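Local coordinates for protein pseudouridine synthase (Pyrococcus abyssi, PDB 2AUS) that probably isomerises uridine to pseudouridine in RNA, as the Cbf5-type catalytic subunit of archaeal H/ACA ribonucleoprotein particles, at residues 29-34 with 328-333; 110-115 with 198-203; 118-123 with 191-196; 206-211 with 243-248. All coordinates share one frame; numbering follows the deposited sequence.

Contact 1. Residues 29-34 with 328-333; sequences PKWGFP and DWYPKL
Two aromatic bumps, Trp31 and Phe33, flank Gly32 in the loop 29-34 and lie against different parts of the tail 328-333. The Trp31 indole, its CG turned anti to the carbonyl carbon, crosses over the Tyr330-Pro331 bend: Pro331 CD sits above its five-membered ring, 4.0 Å from the centroid and 8° off the normal, a CH-pi contact. Trp31 CB in turn rests over the Tyr330 ring face, 4.0 Å from its centroid. At the far rim, Trp31 CZ2 meets the methyl Leu333 CD1 tip to tip at 3.9 Å. Gly32, without a side chain, forms the hollow between the two bumps, and its CA slips to 3.9 Å from Tyr330 CE2. Beyond it, Phe33 drives an edge into the face of the Trp329 six-membered ring, with centroids 5.5 Å apart and planes at 81°, a T-shaped pair. Tyr330 OH is held by Glu295 and Lys293, and Lys293 NZ also grips Trp31 O. Leu42 of helix 40-45 packs on Phe33 and Trp329, Val260 of helix 257-264 on Tyr330. Here the N-terminal loop packs on the C-terminal tail beside the PUA sheet, which strand 18-20 extends, consistent with the Cbf5 family.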
loop_
_atom_site.group_PDB
_atom_site.type_symbol
_atom_site.label_atom_id
_atom_site.label_comp_id
_atom_site.label_asym_id
_atom_site.label_seq_id
_atom_site.Cartn_x
_atom_site.Cartn_y
_atom_site.Cartn_z
ATOM N N PRO A 29 6.515 6.592 -49.274
ATOM C CA PRO A 29 6.463 5.418 -48.397
ATOM C C PRO A 29 7.717 5.208 -47.559
ATOM O O PRO A 29 7.677 4.513 -46.549
ATOM C CB PRO A 29 6.211 4.262 -49.371
ATOM C CG PRO A 29 6.867 4.739 -50.635
ATOM C CD PRO A 29 6.450 6.198 -50.692
ATOM N N LYS A 30 8.828 5.816 -47.964
ATOM C CA LYS A 30 10.075 5.662 -47.222
ATOM C C LYS A 30 10.150 6.615 -46.036
ATOM O O LYS A 30 10.895 6.378 -45.088
ATOM C CB LYS A 30 11.277 5.904 -48.142
ATOM C CG LYS A 30 11.337 4.982 -49.358
ATOM C CD LYS A 30 11.404 3.517 -48.948
ATOM C CE LYS A 30 11.367 2.599 -50.160
ATOM N NZ LYS A 30 11.403 1.165 -49.752
ATOM N N TRP A 31 9.379 7.697 -46.088
ATOM C CA TRP A 31 9.390 8.667 -45.001
ATOM C C TRP A 31 8.319 8.374 -43.963
ATOM O O TRP A 31 7.146 8.204 -44.291
ATOM C CB TRP A 31 9.207 10.074 -45.561
ATOM C CG TRP A 31 10.372 10.512 -46.415
ATOM C CD1 TRP A 31 11.590 9.896 -46.523
ATOM C CD2 TRP A 31 10.444 11.682 -47.233
ATOM N NE1 TRP A 31 12.413 10.611 -47.355
ATOM C CE2 TRP A 31 11.736 11.715 -47.806
ATOM C CE3 TRP A 31 9.542 12.712 -47.540
ATOM C CZ2 TRP A 31 12.151 12.734 -48.667
ATOM C CZ3 TRP A 31 9.958 13.733 -48.400
ATOM C CH2 TRP A 31 11.250 13.732 -48.950
ATOM N N GLY A 32 8.731 8.307 -42.702
ATOM C CA GLY A 32 7.781 8.036 -41.641
ATOM C C GLY A 32 7.346 6.588 -41.591
ATOM O O GLY A 32 8.012 5.707 -42.141
ATOM N N PHE A 33 6.224 6.341 -40.922
ATOM C CA PHE A 33 5.697 4.990 -40.775
ATOM C C PHE A 33 4.206 5.022 -40.531
ATOM O O PHE A 33 3.674 6.009 -40.028
ATOM C CB PHE A 33 6.264 4.285 -39.535
ATOM C CG PHE A 33 7.755 4.299 -39.430
ATOM C CD1 PHE A 33 8.502 3.193 -39.819
ATOM C CD2 PHE A 33 8.412 5.395 -38.879
ATOM C CE1 PHE A 33 9.894 3.185 -39.670
ATOM C CE2 PHE A 33 9.792 5.400 -38.728
ATOM C CZ PHE A 33 10.536 4.286 -39.116
ATOM N N PRO A 34 3.499 3.949 -40.922
ATOM C CA PRO A 34 2.061 3.947 -40.654
ATOM C C PRO A 34 2.117 3.898 -39.115
ATOM O O PRO A 34 2.900 3.130 -38.550
ATOM C CB PRO A 34 1.608 2.624 -41.251
ATOM C CG PRO A 34 2.521 2.472 -42.435
ATOM C CD PRO A 34 3.867 2.878 -41.869
ATOM N N ASP A 328 13.769 14.117 -38.548
ATOM C CA ASP A 328 14.323 13.115 -39.460
ATOM C C ASP A 328 13.372 12.239 -40.282
ATOM O O ASP A 328 13.794 11.642 -41.273
ATOM C CB ASP A 328 15.279 12.214 -38.665
ATOM C CG ASP A 328 15.995 11.192 -39.539
ATOM O OD1 ASP A 328 15.488 10.046 -39.649
ATOM O OD2 ASP A 328 17.057 11.552 -40.116
ATOM N N TRP A 329 12.105 12.143 -39.889
ATOM C CA TRP A 329 11.171 11.303 -40.628
ATOM C C TRP A 329 10.850 11.855 -42.006
ATOM O O TRP A 329 10.815 11.109 -42.972
ATOM C CB TRP A 329 9.890 11.085 -39.817
ATOM C CG TRP A 329 10.111 10.203 -38.611
ATOM C CD1 TRP A 329 11.311 9.730 -38.142
ATOM C CD2 TRP A 329 9.112 9.726 -37.702
ATOM N NE1 TRP A 329 11.116 8.998 -36.997
ATOM C CE2 TRP A 329 9.777 8.986 -36.700
ATOM C CE3 TRP A 329 7.720 9.868 -37.624
ATOM C CZ2 TRP A 329 9.098 8.373 -35.645
ATOM C CZ3 TRP A 329 7.046 9.259 -36.574
ATOM C CH2 TRP A 329 7.740 8.528 -35.594
ATOM N N TYR A 330 10.611 13.159 -42.092
ATOM C CA TYR A 330 10.318 13.813 -43.370
ATOM C C TYR A 330 11.363 14.924 -43.438
ATOM O O TYR A 330 11.064 16.103 -43.250
ATOM C CB TYR A 330 8.902 14.402 -43.367
ATOM C CG TYR A 330 7.805 13.353 -43.373
ATOM C CD1 TYR A 330 7.108 13.054 -44.545
ATOM C CD2 TYR A 330 7.470 12.660 -42.209
ATOM C CE1 TYR A 330 6.102 12.091 -44.558
ATOM C CE2 TYR A 330 6.467 11.689 -42.209
ATOM C CZ TYR A 330 5.790 11.411 -43.393
ATOM O OH TYR A 330 4.831 10.432 -43.427
ATOM N N PRO A 331 12.609 14.551 -43.731
ATOM C CA PRO A 331 13.736 15.484 -43.812
ATOM C C PRO A 331 13.693 16.589 -44.846
ATOM O O PRO A 331 13.153 16.418 -45.939
ATOM C CB PRO A 331 14.917 14.555 -44.055
ATOM C CG PRO A 331 14.316 13.542 -44.979
ATOM C CD PRO A 331 12.988 13.236 -44.285
ATOM N N LYS A 332 14.263 17.732 -44.483
ATOM C CA LYS A 332 14.384 18.832 -45.420
ATOM C C LYS A 332 15.658 18.494 -46.180
ATOM O O LYS A 332 16.707 18.252 -45.570
ATOM C CB LYS A 332 14.558 20.168 -44.698
ATOM C CG LYS A 332 13.265 20.782 -44.216
ATOM C CD LYS A 332 13.489 22.222 -43.817
ATOM C CE LYS A 332 12.221 22.858 -43.289
ATOM N NZ LYS A 332 12.467 24.278 -42.916
ATOM N N LEU A 333 15.563 18.444 -47.500
ATOM C CA LEU A 333 16.708 18.125 -48.338
ATOM C C LEU A 333 16.988 19.294 -49.276
ATOM O O LEU A 333 16.149 19.643 -50.108
ATOM C CB LEU A 333 16.422 16.862 -49.150
ATOM C CG LEU A 333 16.018 15.634 -48.331
ATOM C CD1 LEU A 333 15.549 14.514 -49.252
ATOM C CD2 LEU A 333 17.206 15.178 -47.492
#

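Contact 2. Residues 110-115 with 198-203; sequences YVALMH and AELRRT
Segments 110-115 and 198-203 run antiparallel, axes 4.6 Å apart at closest and N-to-C directions at 167°, with Val111-Arg201 and Leu113-Glu199 as hydrogen-bonded pairs and Tyr110-Arg202 and Ala112-Leu200 as non-hydrogen-bonded ones. Val111 N donates a hydrogen bond nearly along the C=O axis of Arg201 (N to O 2.8 Å), and Arg201 N returns the bond to Val111 O. Leu113 N points almost straight at Glu199 O, at 174°. Leu113 O takes two donors, Ala198 N at 2.9 Å and, weakly, Glu199 N: a classic beta bulge.

On the face of Tyr110, Ala112, Leu200 and Arg202, Leu200 CD2 wedges against Tyr110 CD1 at 3.5 Å. Tyr110 and Arg202 lie side by side, pointing the same way, with Arg202 CB 3.7 Å from Tyr110 CE1. Arg202 bends at chi3 (-83°), so that NH1 reaches Val88 O and NH2 forms a salt bridge with a phosphate ion, probably from the crystallisation liquor, while the buried NE has no partner in the model. On the Val111 and Arg201 face Val111 CG2 meets Thr203 CG2, pressed to 3.4 Å, tighter than usual. The extended Arg201 salt-bridges Glu210 and Asp52, and its NE bonds an aromatic side chain of another protein chain, which also covers Val111 and Thr203.

This pairs strand 108-116 with strand 195-205, next to the edge strand 208-209 within this chain, in the antiparallel sheet of a TruB-type pseudouridine synthase domain. Arg202 borders the loop of Gly79 and Leu81, which in this family probably carries the catalytic aspartate.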
loop_
_atom_site.group_PDB
_atom_site.type_symbol
_atom_site.label_atom_id
_atom_site.label_comp_id
_atom_site.label_asym_id
_atom_site.label_seq_id
_atom_site.Cartn_x
_atom_site.Cartn_y
_atom_site.Cartn_z
ATOM N N TYR A 110 -17.955 7.913 -16.131
ATOM C CA TYR A 110 -17.587 7.327 -14.855
ATOM C C TYR A 110 -18.683 6.391 -14.387
ATOM O O TYR A 110 -19.816 6.438 -14.867
ATOM C CB TYR A 110 -17.442 8.417 -13.795
ATOM C CG TYR A 110 -16.347 9.426 -14.025
ATOM C CD1 TYR A 110 -15.091 9.257 -13.453
ATOM C CD2 TYR A 110 -16.580 10.577 -14.777
ATOM C CE1 TYR A 110 -14.092 10.209 -13.613
ATOM C CE2 TYR A 110 -15.585 11.538 -14.946
ATOM C CZ TYR A 110 -14.343 11.348 -14.360
ATOM O OH TYR A 110 -13.346 12.289 -14.516
ATOM N N VAL A 111 -18.325 5.529 -13.449
ATOM C CA VAL A 111 -19.287 4.649 -12.820
ATOM C C VAL A 111 -19.084 5.044 -11.370
ATOM O O VAL A 111 -17.958 5.043 -10.872
ATOM C CB VAL A 111 -18.969 3.166 -13.037
ATOM C CG1 VAL A 111 -19.836 2.311 -12.111
ATOM C CG2 VAL A 111 -19.274 2.798 -14.476
ATOM N N ALA A 112 -20.165 5.406 -10.695
ATOM C CA ALA A 112 -20.044 5.854 -9.323
ATOM C C ALA A 112 -21.057 5.259 -8.380
ATOM O O ALA A 112 -22.189 4.957 -8.754
ATOM C CB ALA A 112 -20.136 7.376 -9.271
ATOM N N LEU A 113 -20.623 5.101 -7.140
ATOM C CA LEU A 113 -21.471 4.574 -6.093
ATOM C C LEU A 113 -21.812 5.737 -5.158
ATOM O O LEU A 113 -20.946 6.284 -4.482
ATOM C CB LEU A 113 -20.740 3.478 -5.321
ATOM C CG LEU A 113 -21.500 2.957 -4.098
ATOM C CD1 LEU A 113 -22.886 2.495 -4.517
ATOM C CD2 LEU A 113 -20.719 1.809 -3.462
ATOM N N MET A 114 -23.084 6.103 -5.129
ATOM C CA MET A 114 -23.537 7.198 -4.286
ATOM C C MET A 114 -24.254 6.646 -3.061
ATOM O O MET A 114 -25.100 5.759 -3.172
ATOM C CB MET A 114 -24.486 8.103 -5.078
ATOM C CG MET A 114 -25.284 9.090 -4.223
ATOM S SD MET A 114 -26.284 10.206 -5.226
ATOM C CE MET A 114 -27.670 9.136 -5.683
ATOM N N HIS A 115 -23.907 7.166 -1.893
ATOM C CA HIS A 115 -24.544 6.728 -0.667
ATOM C C HIS A 115 -25.415 7.851 -0.104
ATOM O O HIS A 115 -24.903 8.902 0.278
ATOM C CB HIS A 115 -23.497 6.327 0.371
ATOM C CG HIS A 115 -24.091 5.786 1.630
ATOM N ND1 HIS A 115 -24.810 4.608 1.664
ATOM C CD2 HIS A 115 -24.125 6.286 2.887
ATOM C CE1 HIS A 115 -25.263 4.411 2.888
ATOM N NE2 HIS A 115 -24.863 5.414 3.650
ATOM N N ALA A 198 -19.233 7.309 -2.425
ATOM C CA ALA A 198 -18.484 6.226 -1.786
ATOM C C ALA A 198 -17.369 5.645 -2.637
ATOM O O ALA A 198 -16.357 5.186 -2.116
ATOM C CB ALA A 198 -19.431 5.113 -1.367
ATOM N N GLU A 199 -17.552 5.652 -3.950
ATOM C CA GLU A 199 -16.538 5.095 -4.831
ATOM C C GLU A 199 -16.710 5.659 -6.228
ATOM O O GLU A 199 -17.827 5.933 -6.662
ATOM C CB GLU A 199 -16.668 3.569 -4.860
ATOM C CG GLU A 199 -15.425 2.854 -5.349
ATOM C CD GLU A 199 -15.613 1.352 -5.418
ATOM O OE1 GLU A 199 -16.203 0.781 -4.474
ATOM O OE2 GLU A 199 -15.167 0.742 -6.415
ATOM N N LEU A 200 -15.597 5.808 -6.934
ATOM C CA LEU A 200 -15.617 6.362 -8.279
ATOM C C LEU A 200 -14.627 5.633 -9.184
ATOM O O LEU A 200 -13.504 5.358 -8.783
ATOM C CB LEU A 200 -15.240 7.843 -8.224
ATOM C CG LEU A 200 -15.793 8.814 -9.272
ATOM C CD1 LEU A 200 -14.684 9.753 -9.693
ATOM C CD2 LEU A 200 -16.365 8.067 -10.467
ATOM N N ARG A 201 -15.050 5.335 -10.407
ATOM C CA ARG A 201 -14.192 4.664 -11.375
ATOM C C ARG A 201 -14.414 5.296 -12.745
ATOM O O ARG A 201 -15.547 5.376 -13.221
ATOM C CB ARG A 201 -14.522 3.170 -11.447
ATOM C CG ARG A 201 -13.708 2.407 -12.496
ATOM C CD ARG A 201 -14.067 0.927 -12.525
ATOM N NE ARG A 201 -13.464 0.234 -13.665
ATOM C CZ ARG A 201 -12.164 -0.028 -13.784
ATOM N NH1 ARG A 201 -11.324 0.342 -12.831
ATOM N NH2 ARG A 201 -11.702 -0.656 -14.864
ATOM N N ARG A 202 -13.341 5.764 -13.372
ATOM C CA ARG A 202 -13.466 6.360 -14.690
ATOM C C ARG A 202 -13.482 5.222 -15.706
ATOM O O ARG A 202 -12.596 4.367 -15.714
ATOM C CB ARG A 202 -12.296 7.297 -14.980
ATOM C CG ARG A 202 -12.384 7.954 -16.355
ATOM C CD ARG A 202 -11.052 8.559 -16.761
ATOM N NE ARG A 202 -10.873 9.883 -16.197
ATOM C CZ ARG A 202 -9.732 10.554 -16.189
ATOM N NH1 ARG A 202 -8.630 10.032 -16.712
ATOM N NH2 ARG A 202 -9.708 11.768 -15.667
ATOM N N THR A 203 -14.500 5.212 -16.555
ATOM C CA THR A 203 -14.639 4.165 -17.549
ATOM C C THR A 203 -14.347 4.669 -18.943
ATOM O O THR A 203 -14.327 3.891 -19.889
ATOM C CB THR A 203 -16.057 3.575 -17.533
ATOM O OG1 THR A 203 -17.012 4.617 -17.778
ATOM C CG2 THR A 203 -16.339 2.920 -16.186
#

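Contact 3. Residues 118-123 with 191-196; sequences GDVPED and LGVGAH
At an outer corner of the alpha/beta pseudouridine synthase domain, two connections meet: the one leading from strand 108-116 into helix 122-131, and the one leading from helix 180-191 into strand 195-205. The tight part is a small apolar plug around Val120. Its CG1, anti to the backbone N (chi1 -179°), lies 3.9 Å from Leu191 CD2, the two side chains crossing at about a right angle. Its other branch points between both methyls of Val193, which it crosses obliquely. Gly118 closes one side: its bare CA lets Val193 CB settle 3.7 Å away. Ile125 of helix 122-131 backs Val120, Val128 of the same helix backs Leu191, and Leu116 seals the plug from the strand side.

The other side is loose and open to solvent. Asp119 starts away from 191-196 and salt-bridges Arg166, while the exposed Gly192 turns the chain out of the helix with positive phi and makes no contact with 118-123. Pro121 occupies the N-cap position of helix 122-131, also clear of the plug. Across the tightest spot, Val193 CG2, lodged between its own backbone N and carbonyl carbon, sits 3.6 Å from Val120 CG2 and equally far from Gly118 O.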
loop_
_atom_site.group_PDB
_atom_site.type_symbol
_atom_site.label_atom_id
_atom_site.label_comp_id
_atom_site.label_asym_id
_atom_site.label_seq_id
_atom_site.Cartn_x
_atom_site.Cartn_y
_atom_site.Cartn_z
ATOM N N GLY A 118 -30.049 9.461 3.866
ATOM C CA GLY A 118 -31.403 9.290 4.353
ATOM C C GLY A 118 -32.197 8.475 3.357
ATOM O O GLY A 118 -31.881 8.474 2.166
ATOM N N ASP A 119 -33.227 7.783 3.831
ATOM C CA ASP A 119 -34.047 6.955 2.954
ATOM C C ASP A 119 -34.853 7.778 1.953
ATOM O O ASP A 119 -35.490 8.768 2.308
ATOM C CB ASP A 119 -34.987 6.083 3.783
ATOM C CG ASP A 119 -34.254 5.286 4.842
ATOM O OD1 ASP A 119 -33.225 4.663 4.510
ATOM O OD2 ASP A 119 -34.708 5.286 6.007
ATOM N N VAL A 120 -34.804 7.355 0.695
ATOM C CA VAL A 120 -35.510 8.017 -0.388
ATOM C C VAL A 120 -36.132 6.935 -1.261
ATOM O O VAL A 120 -35.485 5.940 -1.582
ATOM C CB VAL A 120 -34.541 8.859 -1.263
ATOM C CG1 VAL A 120 -35.314 9.569 -2.367
ATOM C CG2 VAL A 120 -33.792 9.870 -0.400
ATOM N N PRO A 121 -37.407 7.106 -1.641
ATOM C CA PRO A 121 -38.086 6.118 -2.484
ATOM C C PRO A 121 -37.354 5.946 -3.811
ATOM O O PRO A 121 -36.878 6.922 -4.393
ATOM C CB PRO A 121 -39.478 6.717 -2.659
ATOM C CG PRO A 121 -39.686 7.437 -1.363
ATOM C CD PRO A 121 -38.355 8.130 -1.171
ATOM N N GLU A 122 -37.274 4.707 -4.285
ATOM C CA GLU A 122 -36.586 4.410 -5.533
ATOM C C GLU A 122 -37.108 5.232 -6.711
ATOM O O GLU A 122 -36.337 5.650 -7.575
ATOM C CB GLU A 122 -36.696 2.917 -5.850
ATOM C CG GLU A 122 -35.895 2.501 -7.073
ATOM C CD GLU A 122 -35.924 1.001 -7.323
ATOM O OE1 GLU A 122 -35.490 0.234 -6.431
ATOM O OE2 GLU A 122 -36.374 0.594 -8.418
ATOM N N ASP A 123 -38.418 5.460 -6.743
ATOM C CA ASP A 123 -39.039 6.232 -7.816
ATOM C C ASP A 123 -38.552 7.680 -7.810
ATOM O O ASP A 123 -38.337 8.280 -8.865
ATOM C CB ASP A 123 -40.566 6.202 -7.676
ATOM C CG ASP A 123 -41.039 6.670 -6.307
ATOM O OD1 ASP A 123 -40.714 5.998 -5.301
ATOM O OD2 ASP A 123 -41.732 7.711 -6.237
ATOM N N LEU A 191 -32.334 15.651 -3.306
ATOM C CA LEU A 191 -33.114 14.594 -2.664
ATOM C C LEU A 191 -33.502 15.001 -1.252
ATOM O O LEU A 191 -34.356 14.372 -0.627
ATOM C CB LEU A 191 -32.313 13.290 -2.623
ATOM C CG LEU A 191 -32.101 12.612 -3.972
ATOM C CD1 LEU A 191 -31.223 11.389 -3.790
ATOM C CD2 LEU A 191 -33.443 12.220 -4.568
ATOM N N GLY A 192 -32.855 16.050 -0.752
ATOM C CA GLY A 192 -33.145 16.546 0.581
ATOM C C GLY A 192 -32.441 15.823 1.714
ATOM O O GLY A 192 -32.341 16.357 2.819
ATOM N N VAL A 193 -31.936 14.621 1.446
ATOM C CA VAL A 193 -31.262 13.832 2.476
ATOM C C VAL A 193 -29.741 13.952 2.483
ATOM O O VAL A 193 -29.089 13.641 3.482
ATOM C CB VAL A 193 -31.623 12.344 2.338
ATOM C CG1 VAL A 193 -33.130 12.180 2.370
ATOM C CG2 VAL A 193 -31.047 11.780 1.038
ATOM N N GLY A 194 -29.176 14.406 1.372
ATOM C CA GLY A 194 -27.734 14.529 1.293
ATOM C C GLY A 194 -27.136 13.231 0.775
ATOM O O GLY A 194 -27.691 12.153 0.997
ATOM N N ALA A 195 -26.009 13.328 0.081
ATOM C CA ALA A 195 -25.368 12.147 -0.470
ATOM C C ALA A 195 -23.849 12.249 -0.443
ATOM O O ALA A 195 -23.279 13.343 -0.464
ATOM C CB ALA A 195 -25.848 11.919 -1.887
ATOM N N HIS A 196 -23.206 11.089 -0.399
ATOM C CA HIS A 196 -21.754 10.999 -0.362
ATOM C C HIS A 196 -21.291 10.073 -1.482
ATOM O O HIS A 196 -21.931 9.055 -1.750
ATOM C CB HIS A 196 -21.317 10.420 0.988
ATOM C CG HIS A 196 -19.842 10.198 1.109
ATOM N ND1 HIS A 196 -18.938 11.234 1.210
ATOM C CD2 HIS A 196 -19.113 9.057 1.163
ATOM C CE1 HIS A 196 -17.716 10.742 1.324
ATOM N NE2 HIS A 196 -17.795 9.424 1.298
#

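Contact 4. Residues 206-211 with 243-248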
loop_
_atom_site.group_PDB
_atom_site.type_symbol
_atom_site.label_atom_id
_atom_site.label_comp_id
_atom_site.label_asym_id
_atom_site.label_seq_id
_atom_site.Cartn_x
_atom_site.Cartn_y
_atom_site.Cartn_z
ATOM N N GLY A 206 -12.223 10.539 -23.398
ATOM C CA GLY A 206 -12.021 10.781 -24.812
ATOM C C GLY A 206 -12.059 9.451 -25.538
ATOM O O GLY A 206 -13.000 8.675 -25.364
ATOM N N PRO A 207 -11.036 9.139 -26.340
ATOM C CA PRO A 207 -11.034 7.864 -27.064
ATOM C C PRO A 207 -10.603 6.643 -26.245
ATOM O O PRO A 207 -10.629 5.512 -26.744
ATOM C CB PRO A 207 -10.100 8.145 -28.236
ATOM C CG PRO A 207 -9.088 9.082 -27.624
ATOM C CD PRO A 207 -9.932 10.012 -26.779
ATOM N N PHE A 208 -10.205 6.857 -24.994
ATOM C CA PHE A 208 -9.786 5.738 -24.156
ATOM C C PHE A 208 -10.931 5.175 -23.329
ATOM O O PHE A 208 -11.586 5.891 -22.574
ATOM C CB PHE A 208 -8.628 6.157 -23.246
ATOM C CG PHE A 208 -7.425 6.634 -24.002
ATOM C CD1 PHE A 208 -7.317 7.963 -24.399
ATOM C CD2 PHE A 208 -6.426 5.738 -24.369
ATOM C CE1 PHE A 208 -6.228 8.392 -25.158
ATOM C CE2 PHE A 208 -5.335 6.153 -25.127
ATOM C CZ PHE A 208 -5.233 7.486 -25.524
ATOM N N LYS A 209 -11.168 3.878 -23.477
ATOM C CA LYS A 209 -12.243 3.224 -22.757
ATOM C C LYS A 209 -11.852 1.810 -22.348
ATOM O O LYS A 209 -10.777 1.317 -22.709
ATOM C CB LYS A 209 -13.496 3.180 -23.628
ATOM C CG LYS A 209 -13.318 2.391 -24.907
ATOM C CD LYS A 209 -14.617 2.285 -25.701
ATOM C CE LYS A 209 -15.079 3.640 -26.215
ATOM N NZ LYS A 209 -16.272 3.527 -27.115
ATOM N N GLU A 210 -12.731 1.165 -21.589
ATOM C CA GLU A 210 -12.502 -0.197 -21.125
ATOM C C GLU A 210 -12.702 -1.195 -22.251
ATOM O O GLU A 210 -13.794 -1.736 -22.439
ATOM C CB GLU A 210 -13.449 -0.534 -19.974
ATOM C CG GLU A 210 -13.129 0.181 -18.680
ATOM C CD GLU A 210 -13.991 -0.308 -17.538
ATOM O OE1 GLU A 210 -15.192 0.032 -17.504
ATOM O OE2 GLU A 210 -13.472 -1.042 -16.679
ATOM N N ASP A 211 -11.640 -1.426 -23.006
ATOM C CA ASP A 211 -11.673 -2.370 -24.108
ATOM C C ASP A 211 -10.386 -3.182 -24.046
ATOM O O ASP A 211 -9.687 -3.151 -23.031
ATOM C CB ASP A 211 -11.804 -1.627 -25.436
ATOM C CG ASP A 211 -10.675 -0.640 -25.675
ATOM O OD1 ASP A 211 -10.826 0.203 -26.584
ATOM O OD2 ASP A 211 -9.642 -0.705 -24.969
ATOM N N MET A 243 0.586 7.162 -30.360
ATOM C CA MET A 243 0.111 8.433 -29.814
ATOM C C MET A 243 -1.101 8.987 -30.566
ATOM O O MET A 243 -1.892 9.758 -30.004
ATOM C CB MET A 243 1.236 9.463 -29.836
ATOM C CG MET A 243 1.648 9.870 -31.233
ATOM S SD MET A 243 2.951 11.121 -31.265
ATOM C CE MET A 243 3.605 10.867 -32.934
ATOM N N GLU A 244 -1.241 8.608 -31.834
ATOM C CA GLU A 244 -2.358 9.065 -32.670
ATOM C C GLU A 244 -3.722 8.738 -32.057
ATOM O O GLU A 244 -4.722 9.407 -32.340
ATOM C CB GLU A 244 -2.274 8.439 -34.067
ATOM C CG GLU A 244 -1.146 8.965 -34.973
ATOM C CD GLU A 244 0.263 8.612 -34.492
ATOM O OE1 GLU A 244 0.428 7.662 -33.693
ATOM O OE2 GLU A 244 1.216 9.287 -34.941
ATOM N N LYS A 245 -3.765 7.707 -31.219
ATOM C CA LYS A 245 -5.009 7.317 -30.564
ATOM C C LYS A 245 -5.555 8.483 -29.738
ATOM O O LYS A 245 -6.773 8.671 -29.643
ATOM C CB LYS A 245 -4.760 6.104 -29.658
ATOM C CG LYS A 245 -5.964 5.645 -28.821
ATOM C CD LYS A 245 -7.085 5.045 -29.668
ATOM C CE LYS A 245 -8.210 4.470 -28.787
ATOM N NZ LYS A 245 -7.672 3.472 -27.794
ATOM N N ALA A 246 -4.654 9.272 -29.152
ATOM C CA ALA A 246 -5.059 10.405 -28.314
ATOM C C ALA A 246 -5.730 11.563 -29.034
ATOM O O ALA A 246 -6.383 12.383 -28.395
ATOM C CB ALA A 246 -3.866 10.922 -27.521
ATOM N N VAL A 247 -5.576 11.657 -30.349
ATOM C CA VAL A 247 -6.203 12.758 -31.085
ATOM C C VAL A 247 -7.352 12.296 -31.980
ATOM O O VAL A 247 -7.833 13.048 -32.831
ATOM C CB VAL A 247 -5.176 13.522 -31.966
ATOM C CG1 VAL A 247 -4.027 14.026 -31.105
ATOM C CG2 VAL A 247 -4.661 12.625 -33.083
ATOM N N GLU A 248 -7.795 11.059 -31.778
ATOM C CA GLU A 248 -8.892 10.512 -32.565
ATOM C C GLU A 248 -10.176 11.341 -32.522
ATOM O O GLU A 248 -10.932 11.359 -33.483
ATOM C CB GLU A 248 -9.190 9.082 -32.118
ATOM C CG GLU A 248 -8.499 8.042 -32.982
ATOM C CD GLU A 248 -8.553 6.651 -32.392
ATOM O OE1 GLU A 248 -9.611 6.278 -31.839
ATOM O OE2 GLU A 248 -7.531 5.932 -32.495
HETATM O O HOH W 1 -9.806 2.626 -25.991
#
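Polar linkage between 206-211 and 243-248 passes through one water, which is gripped by four bonds. It donates to Pro207 O and, at 2.7 Å, to Asp211 OD1. It accepts from Lys209 N and, at 2.9 Å, from Lys245 NZ. Asp211 OD1 and Lys245 NZ stay 4.7 Å apart, so the water lies between opposite charges that do not touch, and both would probably polarise it. Asp211 OD2 is held separately by Thr213.

Apolar contact is made by Phe208 and Pro207. Lys245 and Phe208 slide past each other in opposite directions, and Lys245 CG touches the Phe208 ring at CE2 (3.8 Å) and CZ. On the other side of the ring's tip, Phe208 CE1 is 3.9 Å from Ala246 CA. Pro207 CB has Glu248 CB near it at 4.1 Å.

Two close carbon-to-carbonyl contacts stand apart from these. Pro207 CG comes to 3.1 Å from Lys245 O, and the bends of Lys245 at chi2 (69°) and chi4 (-55°) carry its CE to 3.3 Å from Pro207 O.

Backbone bonds from Ala246 N to Met243 O and from Val247 N to Glu244 O, each three residues back, curl 243-248. Glu210, at the centre of an inverse gamma turn, salt-bridges a basic side chain of another protein chain.

About 5 Å from the centre of the chain, Phe208 of the edge strand 208-209 of the six-stranded sheet touches Val48 and Asn50 of strand 47-53 as well as 243-248, whose Met243 and Val247 pack on strand 296-302.

Contacts 2 and 4 are buried, contacts 1 and 3 only partly so. Contacts 2 and 3 share strand 195-205, their centres about 17 Å apart, and a probable backbone hydrogen bond from His115 N to His196 O carries the strand pairing from one to the other. Contact 4 joins contact 2 where Thr203 packs on Glu210. Contact 1 lies beside the PUA sheet, its centre about 60 Å from that of contact 3, and closes the long loop containing the other three. Chemistry follows place: backbone bonds in the sheet of contact 2, aliphatic methyls at the corner of contact 3, aromatic faces in contact 1, and a bridging water in contact 4, close to the chain's centre in space.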